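PDB 5H5M: alpha-catenin-like protein hmp-1 from Caenorhabditis elegans, which links the cadherin-catenin complex of adherens junctions to actin filaments and is required for cell migration and cell-shape changes during embryonic body enclosure and elongation. Local coordinates for residues A[58-69]-A[103-114]; A[117-125]-A[281-289]. All blocks are in the same frame, centred on the assembly; numbering follows the deposited sequence.

Contact 1. Residues A[58-69]-A[103-114]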
loop_
_atom_site.group_PDB
_atom_site.type_symbol
_atom_site.label_atom_id
_atom_site.label_comp_id
_atom_site.label_asym_id
_atom_site.label_seq_id
_atom_site.Cartn_x
_atom_site.Cartn_y
_atom_site.Cartn_z
ATOM N N ARG A 58 11.559 4.832 3.975
ATOM C CA ARG A 58 11.290 5.050 2.558
ATOM C C ARG A 58 11.366 6.541 2.235
ATOM O O ARG A 58 11.739 6.933 1.130
ATOM C CB ARG A 58 9.924 4.477 2.164
ATOM C CG ARG A 58 9.741 4.321 0.659
ATOM C CD ARG A 58 8.784 3.189 0.316
ATOM N NE ARG A 58 9.478 1.923 0.096
ATOM C CZ ARG A 58 9.133 0.770 0.657
ATOM N NH1 ARG A 58 8.094 0.708 1.477
ATOM N NH2 ARG A 58 9.827 -0.328 0.393
ATOM N N LYS A 59 11.010 7.361 3.216
ATOM C CA LYS A 59 11.124 8.810 3.114
ATOM C C LYS A 59 12.565 9.240 2.841
ATOM O O LYS A 59 12.818 10.083 1.984
ATOM C CB LYS A 59 10.612 9.462 4.401
ATOM C CG LYS A 59 10.790 10.964 4.487
ATOM C CD LYS A 59 10.482 11.446 5.901
ATOM C CE LYS A 59 10.454 12.962 5.986
ATOM N NZ LYS A 59 11.718 13.569 5.486
ATOM N N GLN A 60 13.509 8.647 3.563
ATOM C CA GLN A 60 14.908 9.033 3.429
ATOM C C GLN A 60 15.519 8.545 2.116
ATOM O O GLN A 60 16.414 9.187 1.571
ATOM C CB GLN A 60 15.726 8.517 4.616
ATOM C CG GLN A 60 15.421 9.205 5.957
ATOM C CD GLN A 60 15.432 10.739 5.899
ATOM O OE1 GLN A 60 16.036 11.350 5.012
ATOM N NE2 GLN A 60 14.758 11.362 6.862
ATOM N N LYS A 61 15.036 7.415 1.604
ATOM C CA LYS A 61 15.527 6.912 0.327
ATOM C C LYS A 61 15.124 7.853 -0.801
ATOM O O LYS A 61 15.911 8.125 -1.712
ATOM C CB LYS A 61 15.002 5.501 0.051
ATOM C CG LYS A 61 15.660 4.426 0.897
ATOM C CD LYS A 61 15.155 3.041 0.531
ATOM C CE LYS A 61 13.931 2.675 1.355
ATOM N NZ LYS A 61 13.695 1.206 1.415
ATOM N N ILE A 62 13.893 8.348 -0.728
ATOM C CA ILE A 62 13.376 9.292 -1.709
ATOM C C ILE A 62 14.176 10.592 -1.682
ATOM O O ILE A 62 14.555 11.119 -2.729
ATOM C CB ILE A 62 11.885 9.591 -1.462
ATOM C CG1 ILE A 62 11.055 8.325 -1.690
ATOM C CG2 ILE A 62 11.403 10.720 -2.363
ATOM C CD1 ILE A 62 9.584 8.498 -1.423
ATOM N N VAL A 63 14.435 11.094 -0.478
ATOM C CA VAL A 63 15.231 12.305 -0.290
ATOM C C VAL A 63 16.644 12.143 -0.858
ATOM O O VAL A 63 17.130 13.003 -1.595
ATOM C CB VAL A 63 15.317 12.685 1.204
ATOM C CG1 VAL A 63 16.336 13.791 1.426
ATOM C CG2 VAL A 63 13.953 13.107 1.718
ATOM N N ALA A 64 17.290 11.031 -0.522
ATOM C CA ALA A 64 18.650 10.758 -0.984
ATOM C C ALA A 64 18.737 10.653 -2.508
ATOM O O ALA A 64 19.653 11.202 -3.122
ATOM C CB ALA A 64 19.172 9.485 -0.340
ATOM N N GLU A 65 17.785 9.949 -3.116
ATOM C CA GLU A 65 17.791 9.755 -4.561
ATOM C C GLU A 65 17.472 11.037 -5.320
ATOM O O GLU A 65 17.878 11.193 -6.470
ATOM C CB GLU A 65 16.804 8.657 -4.963
ATOM C CG GLU A 65 17.343 7.247 -4.770
ATOM C CD GLU A 65 18.620 6.996 -5.554
ATOM O OE1 GLU A 65 18.756 7.536 -6.672
ATOM O OE2 GLU A 65 19.489 6.256 -5.051
ATOM N N CYS A 66 16.747 11.950 -4.684
ATOM C CA CYS A 66 16.501 13.255 -5.289
ATOM C C CYS A 66 17.798 14.044 -5.394
ATOM O O CYS A 66 18.061 14.691 -6.407
ATOM C CB CYS A 66 15.465 14.046 -4.490
ATOM S SG CYS A 66 13.777 13.476 -4.726
ATOM N N ASN A 67 18.607 13.982 -4.340
ATOM C CA ASN A 67 19.898 14.654 -4.329
ATOM C C ASN A 67 20.857 14.025 -5.331
ATOM O O ASN A 67 21.638 14.721 -5.974
ATOM C CB ASN A 67 20.506 14.627 -2.925
ATOM C CG ASN A 67 19.689 15.419 -1.922
ATOM O OD1 ASN A 67 18.978 16.354 -2.289
ATOM N ND2 ASN A 67 19.792 15.051 -0.649
ATOM N N ASN A 68 20.788 12.703 -5.461
ATOM C CA ASN A 68 21.610 11.991 -6.432
ATOM C C ASN A 68 21.209 12.339 -7.864
ATOM O O ASN A 68 22.063 12.488 -8.738
ATOM C CB ASN A 68 21.517 10.478 -6.214
ATOM C CG ASN A 68 22.046 10.045 -4.853
ATOM O OD1 ASN A 68 22.840 10.748 -4.225
ATOM N ND2 ASN A 68 21.613 8.876 -4.397
ATOM N N LEU A 69 19.906 12.470 -8.092
ATOM C CA LEU A 69 19.388 12.838 -9.404
ATOM C C LEU A 69 19.841 14.243 -9.808
ATOM O O LEU A 69 20.211 14.472 -10.961
ATOM C CB LEU A 69 17.863 12.750 -9.419
ATOM C CG LEU A 69 17.170 13.096 -10.738
ATOM C CD1 LEU A 69 17.776 12.313 -11.896
ATOM C CD2 LEU A 69 15.675 12.827 -10.631
ATOM N N ARG A 103 19.583 6.726 -11.612
ATOM C CA ARG A 103 19.051 7.452 -10.461
ATOM C C ARG A 103 17.544 7.633 -10.597
ATOM O O ARG A 103 16.802 7.481 -9.627
ATOM C CB ARG A 103 19.734 8.813 -10.308
ATOM C CG ARG A 103 21.243 8.733 -10.177
ATOM C CD ARG A 103 21.656 7.970 -8.928
ATOM N NE ARG A 103 23.092 7.710 -8.913
ATOM C CZ ARG A 103 23.752 7.199 -7.879
ATOM N NH1 ARG A 103 23.107 6.891 -6.761
ATOM N NH2 ARG A 103 25.061 6.996 -7.962
ATOM N N THR A 104 17.100 7.953 -11.807
ATOM C CA THR A 104 15.678 8.100 -12.091
ATOM C C THR A 104 14.926 6.790 -11.853
ATOM O O THR A 104 13.841 6.784 -11.272
ATOM C CB THR A 104 15.436 8.566 -13.541
ATOM O OG1 THR A 104 16.175 9.768 -13.791
ATOM C CG2 THR A 104 13.966 8.836 -13.771
ATOM N N LYS A 105 15.515 5.682 -12.296
ATOM C CA LYS A 105 14.914 4.365 -12.113
ATOM C C LYS A 105 14.742 4.028 -10.633
ATOM O O LYS A 105 13.715 3.479 -10.226
ATOM C CB LYS A 105 15.759 3.282 -12.791
ATOM C CG LYS A 105 15.256 1.873 -12.509
ATOM C CD LYS A 105 16.125 0.793 -13.133
ATOM C CE LYS A 105 15.631 -0.584 -12.713
ATOM N NZ LYS A 105 16.400 -1.693 -13.332
ATOM N N ASP A 106 15.750 4.352 -9.830
ATOM C CA ASP A 106 15.683 4.084 -8.400
ATOM C C ASP A 106 14.669 4.992 -7.714
ATOM O O ASP A 106 13.927 4.554 -6.833
ATOM C CB ASP A 106 17.059 4.248 -7.754
ATOM C CG ASP A 106 18.010 3.124 -8.116
ATOM O OD1 ASP A 106 19.232 3.376 -8.199
ATOM O OD2 ASP A 106 17.533 1.986 -8.319
ATOM N N LEU A 107 14.641 6.257 -8.121
ATOM C CA LEU A 107 13.712 7.215 -7.538
ATOM C C LEU A 107 12.268 6.786 -7.759
ATOM O O LEU A 107 11.449 6.859 -6.844
ATOM C CB LEU A 107 13.934 8.612 -8.117
ATOM C CG LEU A 107 12.966 9.683 -7.602
ATOM C CD1 LEU A 107 13.080 9.837 -6.096
ATOM C CD2 LEU A 107 13.214 11.012 -8.293
ATOM N N ARG A 108 11.950 6.320 -8.961
ATOM C CA ARG A 108 10.570 5.956 -9.242
ATOM C C ARG A 108 10.178 4.667 -8.516
ATOM O O ARG A 108 9.026 4.518 -8.114
ATOM C CB ARG A 108 10.322 5.835 -10.752
ATOM C CG ARG A 108 11.182 4.840 -11.496
ATOM C CD ARG A 108 10.850 4.880 -12.982
ATOM N NE ARG A 108 9.459 4.508 -13.234
ATOM C CZ ARG A 108 8.719 4.999 -14.224
ATOM N NH1 ARG A 108 9.230 5.897 -15.057
ATOM N NH2 ARG A 108 7.463 4.598 -14.374
ATOM N N ARG A 109 11.126 3.755 -8.320
ATOM C CA ARG A 109 10.834 2.544 -7.558
ATOM C C ARG A 109 10.463 2.905 -6.126
ATOM O O ARG A 109 9.491 2.383 -5.580
ATOM C CB ARG A 109 12.016 1.572 -7.559
ATOM C CG ARG A 109 11.690 0.247 -6.869
ATOM C CD ARG A 109 12.881 -0.697 -6.794
ATOM N NE ARG A 109 13.949 -0.177 -5.944
ATOM C CZ ARG A 109 15.054 0.402 -6.402
ATOM N NH1 ARG A 109 15.972 0.848 -5.554
ATOM N NH2 ARG A 109 15.244 0.530 -7.710
ATOM N N HIS A 110 11.240 3.808 -5.531
ATOM C CA HIS A 110 10.968 4.304 -4.183
ATOM C C HIS A 110 9.600 4.978 -4.073
ATOM O O HIS A 110 8.874 4.772 -3.100
ATOM C CB HIS A 110 12.059 5.284 -3.752
ATOM C CG HIS A 110 13.381 4.635 -3.484
ATOM N ND1 HIS A 110 14.582 5.243 -3.777
ATOM C CD2 HIS A 110 13.688 3.434 -2.938
ATOM C CE1 HIS A 110 15.575 4.440 -3.431
ATOM N NE2 HIS A 110 15.059 3.339 -2.918
ATOM N N LEU A 111 9.254 5.781 -5.075
ATOM C CA LEU A 111 7.983 6.497 -5.083
ATOM C C LEU A 111 6.811 5.531 -5.223
ATOM O O LEU A 111 5.813 5.648 -4.504
ATOM C CB LEU A 111 7.949 7.528 -6.214
ATOM C CG LEU A 111 8.960 8.677 -6.132
ATOM C CD1 LEU A 111 9.076 9.380 -7.473
ATOM C CD2 LEU A 111 8.577 9.664 -5.034
ATOM N N ARG A 112 6.934 4.584 -6.153
ATOM C CA ARG A 112 5.882 3.601 -6.385
ATOM C C ARG A 112 5.597 2.823 -5.107
ATOM O O ARG A 112 4.442 2.599 -4.752
ATOM C CB ARG A 112 6.261 2.630 -7.514
ATOM C CG ARG A 112 6.371 3.260 -8.900
ATOM C CD ARG A 112 5.053 3.850 -9.394
ATOM N NE ARG A 112 4.334 2.933 -10.278
ATOM C CZ ARG A 112 3.346 2.137 -9.885
ATOM N NH1 ARG A 112 2.949 2.146 -8.618
ATOM N NH2 ARG A 112 2.753 1.332 -10.759
ATOM N N ARG A 113 6.659 2.430 -4.411
ATOM C CA ARG A 113 6.522 1.606 -3.218
ATOM C C ARG A 113 6.074 2.430 -2.017
ATOM O O ARG A 113 5.562 1.884 -1.037
ATOM C CB ARG A 113 7.834 0.877 -2.920
ATOM C CG ARG A 113 8.139 -0.218 -3.932
ATOM C CD ARG A 113 9.358 -1.042 -3.558
ATOM N NE ARG A 113 9.585 -2.116 -4.524
ATOM C CZ ARG A 113 10.474 -3.091 -4.367
ATOM N NH1 ARG A 113 11.227 -3.137 -3.277
ATOM N NH2 ARG A 113 10.610 -4.024 -5.302
ATOM N N ALA A 114 6.262 3.746 -2.096
ATOM C CA ALA A 114 5.725 4.641 -1.080
ATOM C C ALA A 114 4.203 4.653 -1.180
ATOM O O ALA A 114 3.500 4.680 -0.169
ATOM C CB ALA A 114 6.289 6.051 -1.237
HETATM O O HOH W 1 20.743 4.839 -6.972
#
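Arg58 lays its side chain over the last turn of 103-114, with CD 3.5 Å from the backbone N of Ala114 and one guanidinium face over CB of Arg113. The two guanidinium planes stand 80° apart, and each has its own acid: Asp117 for Arg58, Asp239 for Arg113. One turn on, Lys61 covers the imidazole of His110, a CH-pi contact with CB 3.6 Å from the ring centroid and almost on its normal. Ile62 is a knob in the hole formed by Leu107, His110, Leu111 and Ala114, its CD1 3.9 Å from Leu111 CD2. Glu65 fills the next hole. Its CG, anti to the carbonyl carbon (chi1 -80°), lies at the edge of the His110 ring, 3.6 Å from ND1, and the bend at chi2 turns the carboxylate toward Asp106 and Arg103. Water 1 donates to Glu65 OE2 at 2.7 Å; its link to Asp106 is too short to be trusted. Arg103 NH1 stays 4.1 Å from Glu65 OE2, beyond a salt bridge; its guanidinium pairs with Glu99 instead. Leu107 is the reciprocal knob among Ile62, Glu65, Cys66 and Leu69, meeting Leu69 CD2 through its own CD2 at 3.8 Å. The segments run nearly antiparallel (158°), their axes 9.2 Å apart at closest approach, within a helical bundle of the M domain. Helix 27-49 packs on Ile62, Cys66, Leu107 and Leu111, helix 6-17 touches Thr104, and helix 237-260 the Arg58-Arg113 end.

Contact 2. Residues A[117-125]-A[281-289]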
loop_
_atom_site.group_PDB
_atom_site.type_symbol
_atom_site.label_atom_id
_atom_site.label_comp_id
_atom_site.label_asym_id
_atom_site.label_seq_id
_atom_site.Cartn_x
_atom_site.Cartn_y
_atom_site.Cartn_z
ATOM N N ASP A 117 2.982 1.340 0.057
ATOM C CA ASP A 117 2.945 1.414 1.521
ATOM C C ASP A 117 1.560 1.811 2.018
ATOM O O ASP A 117 1.017 1.201 2.940
ATOM C CB ASP A 117 3.961 2.425 2.056
ATOM C CG ASP A 117 5.351 1.854 2.188
ATOM O OD1 ASP A 117 6.313 2.631 2.032
ATOM O OD2 ASP A 117 5.491 0.641 2.455
ATOM N N HIS A 118 1.011 2.851 1.399
ATOM C CA HIS A 118 -0.295 3.373 1.765
ATOM C C HIS A 118 -1.409 2.395 1.399
ATOM O O HIS A 118 -2.321 2.166 2.190
ATOM C CB HIS A 118 -0.526 4.729 1.092
ATOM C CG HIS A 118 0.348 5.825 1.626
ATOM N ND1 HIS A 118 1.689 5.919 1.322
ATOM C CD2 HIS A 118 0.073 6.861 2.449
ATOM C CE1 HIS A 118 2.203 6.971 1.937
ATOM N NE2 HIS A 118 1.245 7.561 2.627
ATOM N N ILE A 119 -1.324 1.818 0.204
ATOM C CA ILE A 119 -2.311 0.845 -0.259
ATOM C C ILE A 119 -2.306 -0.401 0.621
ATOM O O ILE A 119 -3.362 -0.955 0.942
ATOM C CB ILE A 119 -2.056 0.442 -1.726
ATOM C CG1 ILE A 119 -2.219 1.659 -2.642
ATOM C CG2 ILE A 119 -2.998 -0.675 -2.157
ATOM C CD1 ILE A 119 -2.031 1.354 -4.109
ATOM N N SER A 120 -1.110 -0.826 1.019
ATOM C CA SER A 120 -0.956 -1.986 1.889
ATOM C C SER A 120 -1.673 -1.772 3.221
ATOM O O SER A 120 -2.411 -2.643 3.677
ATOM C CB SER A 120 0.529 -2.289 2.121
ATOM O OG SER A 120 0.709 -3.413 2.969
ATOM N N ASP A 121 -1.465 -0.607 3.832
ATOM C CA ASP A 121 -2.094 -0.283 5.112
ATOM C C ASP A 121 -3.603 -0.070 4.995
ATOM O O ASP A 121 -4.381 -0.629 5.767
ATOM C CB ASP A 121 -1.463 0.975 5.726
ATOM C CG ASP A 121 -0.019 0.764 6.151
ATOM O OD1 ASP A 121 0.383 -0.400 6.357
ATOM O OD2 ASP A 121 0.714 1.769 6.288
ATOM N N ALA A 122 -4.009 0.740 4.025
ATOM C CA ALA A 122 -5.383 1.229 3.961
ATOM C C ALA A 122 -6.393 0.165 3.542
ATOM O O ALA A 122 -7.562 0.238 3.915
ATOM C CB ALA A 122 -5.465 2.419 3.017
ATOM N N PHE A 123 -5.942 -0.826 2.777
ATOM C CA PHE A 123 -6.859 -1.793 2.180
ATOM C C PHE A 123 -6.676 -3.215 2.706
ATOM O O PHE A 123 -7.195 -4.164 2.118
ATOM C CB PHE A 123 -6.713 -1.776 0.654
ATOM C CG PHE A 123 -7.195 -0.499 0.022
ATOM C CD1 PHE A 123 -6.377 0.623 -0.018
ATOM C CD2 PHE A 123 -8.474 -0.410 -0.508
ATOM C CE1 PHE A 123 -6.824 1.810 -0.582
ATOM C CE2 PHE A 123 -8.928 0.772 -1.075
ATOM C CZ PHE A 123 -8.102 1.885 -1.111
ATOM N N LEU A 124 -5.960 -3.366 3.816
ATOM C CA LEU A 124 -5.767 -4.695 4.393
ATOM C C LEU A 124 -7.057 -5.231 5.012
ATOM O O LEU A 124 -7.197 -6.435 5.206
ATOM C CB LEU A 124 -4.633 -4.689 5.432
ATOM C CG LEU A 124 -4.733 -4.040 6.819
ATOM C CD1 LEU A 124 -5.447 -4.929 7.827
ATOM C CD2 LEU A 124 -3.333 -3.712 7.326
ATOM N N ASP A 125 -7.994 -4.341 5.324
ATOM C CA ASP A 125 -9.270 -4.758 5.900
ATOM C C ASP A 125 -10.354 -3.721 5.645
ATOM O O ASP A 125 -10.573 -2.822 6.457
ATOM C CB ASP A 125 -9.123 -5.011 7.403
ATOM C CG ASP A 125 -10.352 -5.666 8.011
ATOM O OD1 ASP A 125 -11.325 -5.931 7.273
ATOM O OD2 ASP A 125 -10.334 -5.935 9.231
ATOM N N GLY A 281 -4.168 -9.076 13.502
ATOM C CA GLY A 281 -5.199 -8.553 12.625
ATOM C C GLY A 281 -4.647 -7.970 11.335
ATOM O O GLY A 281 -5.245 -8.135 10.271
ATOM N N SER A 282 -3.507 -7.288 11.425
ATOM C CA SER A 282 -2.879 -6.693 10.245
ATOM C C SER A 282 -2.262 -7.765 9.359
ATOM O O SER A 282 -2.425 -7.748 8.139
ATOM C CB SER A 282 -1.808 -5.673 10.648
ATOM O OG SER A 282 -2.374 -4.560 11.318
ATOM N N ILE A 283 -1.543 -8.692 9.982
ATOM C CA ILE A 283 -0.903 -9.785 9.264
ATOM C C ILE A 283 -1.931 -10.619 8.502
ATOM O O ILE A 283 -1.735 -10.943 7.332
ATOM C CB ILE A 283 -0.109 -10.682 10.225
ATOM C CG1 ILE A 283 1.084 -9.907 10.782
ATOM C CG2 ILE A 283 0.358 -11.948 9.523
ATOM C CD1 ILE A 283 1.958 -10.697 11.721
ATOM N N ARG A 284 -3.037 -10.943 9.163
ATOM C CA ARG A 284 -4.096 -11.716 8.527
ATOM C C ARG A 284 -4.658 -10.978 7.310
ATOM O O ARG A 284 -4.791 -11.556 6.230
ATOM C CB ARG A 284 -5.219 -12.018 9.523
ATOM C CG ARG A 284 -6.381 -12.779 8.907
ATOM C CD ARG A 284 -7.485 -13.066 9.916
ATOM N NE ARG A 284 -8.603 -13.764 9.286
ATOM C CZ ARG A 284 -8.743 -15.086 9.257
ATOM N NH1 ARG A 284 -7.841 -15.866 9.839
ATOM N NH2 ARG A 284 -9.792 -15.630 8.654
ATOM N N GLY A 285 -4.976 -9.699 7.497
ATOM C CA GLY A 285 -5.526 -8.880 6.436
ATOM C C GLY A 285 -4.606 -8.761 5.235
ATOM O O GLY A 285 -5.042 -8.919 4.095
ATOM N N ARG A 286 -3.332 -8.484 5.493
ATOM C CA ARG A 286 -2.343 -8.351 4.428
ATOM C C ARG A 286 -2.142 -9.670 3.687
ATOM O O ARG A 286 -2.037 -9.695 2.459
ATOM C CB ARG A 286 -1.006 -7.867 4.990
ATOM C CG ARG A 286 -1.029 -6.478 5.613
ATOM C CD ARG A 286 0.392 -5.996 5.880
ATOM N NE ARG A 286 0.492 -5.154 7.068
ATOM C CZ ARG A 286 0.319 -3.835 7.073
ATOM N NH1 ARG A 286 0.021 -3.193 5.950
ATOM N NH2 ARG A 286 0.436 -3.158 8.207
ATOM N N ALA A 287 -2.086 -10.762 4.443
ATOM C CA ALA A 287 -1.899 -12.089 3.871
ATOM C C ALA A 287 -3.045 -12.449 2.937
ATOM O O ALA A 287 -2.831 -13.025 1.870
ATOM C CB ALA A 287 -1.766 -13.134 4.978
ATOM N N LEU A 288 -4.264 -12.105 3.338
ATOM C CA LEU A 288 -5.434 -12.401 2.523
ATOM C C LEU A 288 -5.473 -11.515 1.277
ATOM O O LEU A 288 -5.938 -11.942 0.215
ATOM C CB LEU A 288 -6.715 -12.242 3.345
ATOM C CG LEU A 288 -6.964 -13.369 4.353
ATOM C CD1 LEU A 288 -8.238 -13.137 5.161
ATOM C CD2 LEU A 288 -7.015 -14.716 3.642
ATOM N N ARG A 289 -4.983 -10.286 1.405
ATOM C CA ARG A 289 -4.859 -9.396 0.254
ATOM C C ARG A 289 -3.867 -9.966 -0.760
ATOM O O ARG A 289 -4.103 -9.914 -1.967
ATOM C CB ARG A 289 -4.430 -7.996 0.698
ATOM C CG ARG A 289 -5.573 -7.139 1.210
ATOM C CD ARG A 289 -6.410 -6.603 0.049
ATOM N NE ARG A 289 -5.708 -5.538 -0.664
ATOM C CZ ARG A 289 -5.795 -5.322 -1.974
ATOM N NH1 ARG A 289 -6.553 -6.100 -2.737
ATOM N NH2 ARG A 289 -5.112 -4.329 -2.523
HETATM O O HOH W 2 -3.916 -3.687 0.342
#
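The C-terminal end of helix 92-122, with the turn that follows it, meets the flank of helix 276-300 in a junction between helices of the M domain, the two short axes crossing at 112°. Here Leu124 packs against Gly285: Leu124 O is 3.2 Å from Gly285 CA, the backbones meeting directly at a residue without a side chain. The leucine side chain reaches along the helix to Ser282 and sets CD2 over the centre of one face of the Arg286 guanidinium, 3.6 Å above its plane. That group is gripped at its edge by Asp121, whose OD1 accepts Arg286 NH1 through its anti lone pair at 2.8 Å and 155° and, weakly, Arg286 NH2. Asp251 takes the NE side of Arg286, and Arg55 pairs with the other oxygen of Asp121, so the ion pair is part of a longer chain of charges. The bend at chi2 (-77°) brings CD of Arg289 to 3.3 Å from Phe123 O. Its NE donates to water 2, which in turn donates to Ile119 O, while Asp232 holds NH2. Helix 207-233 packs on Phe123 and Arg289, helix 142-166 on Ile119 and Phe123, and helix 237-260 on Ser282 and Arg286.

How the contacts relate
Both contacts use helix 92-122, contact 1 along its middle and contact 2 at its C-terminal end and the turn beyond. They meet directly through a salt bridge between Arg58 NH1 and Asp117 OD1, 2.7 Å long, although their centres lie about 24 Å apart. Each is partly buried, but contact 2 lies deeper in the chain: its centre is about 8 Å from the centre of the chain, that of contact 1 about 17 Å. Contact 1 joins consecutive helices, 56-80 and 92-122, by interlocking, near-antiparallel packing, with no direct hydrogen bond between its segments. Contact 2 spans 155 intervening residues, buries about half as much surface and combines the Leu124 packing with a salt bridge, its segments crossing at a steep angle. Helix 237-260 borders both.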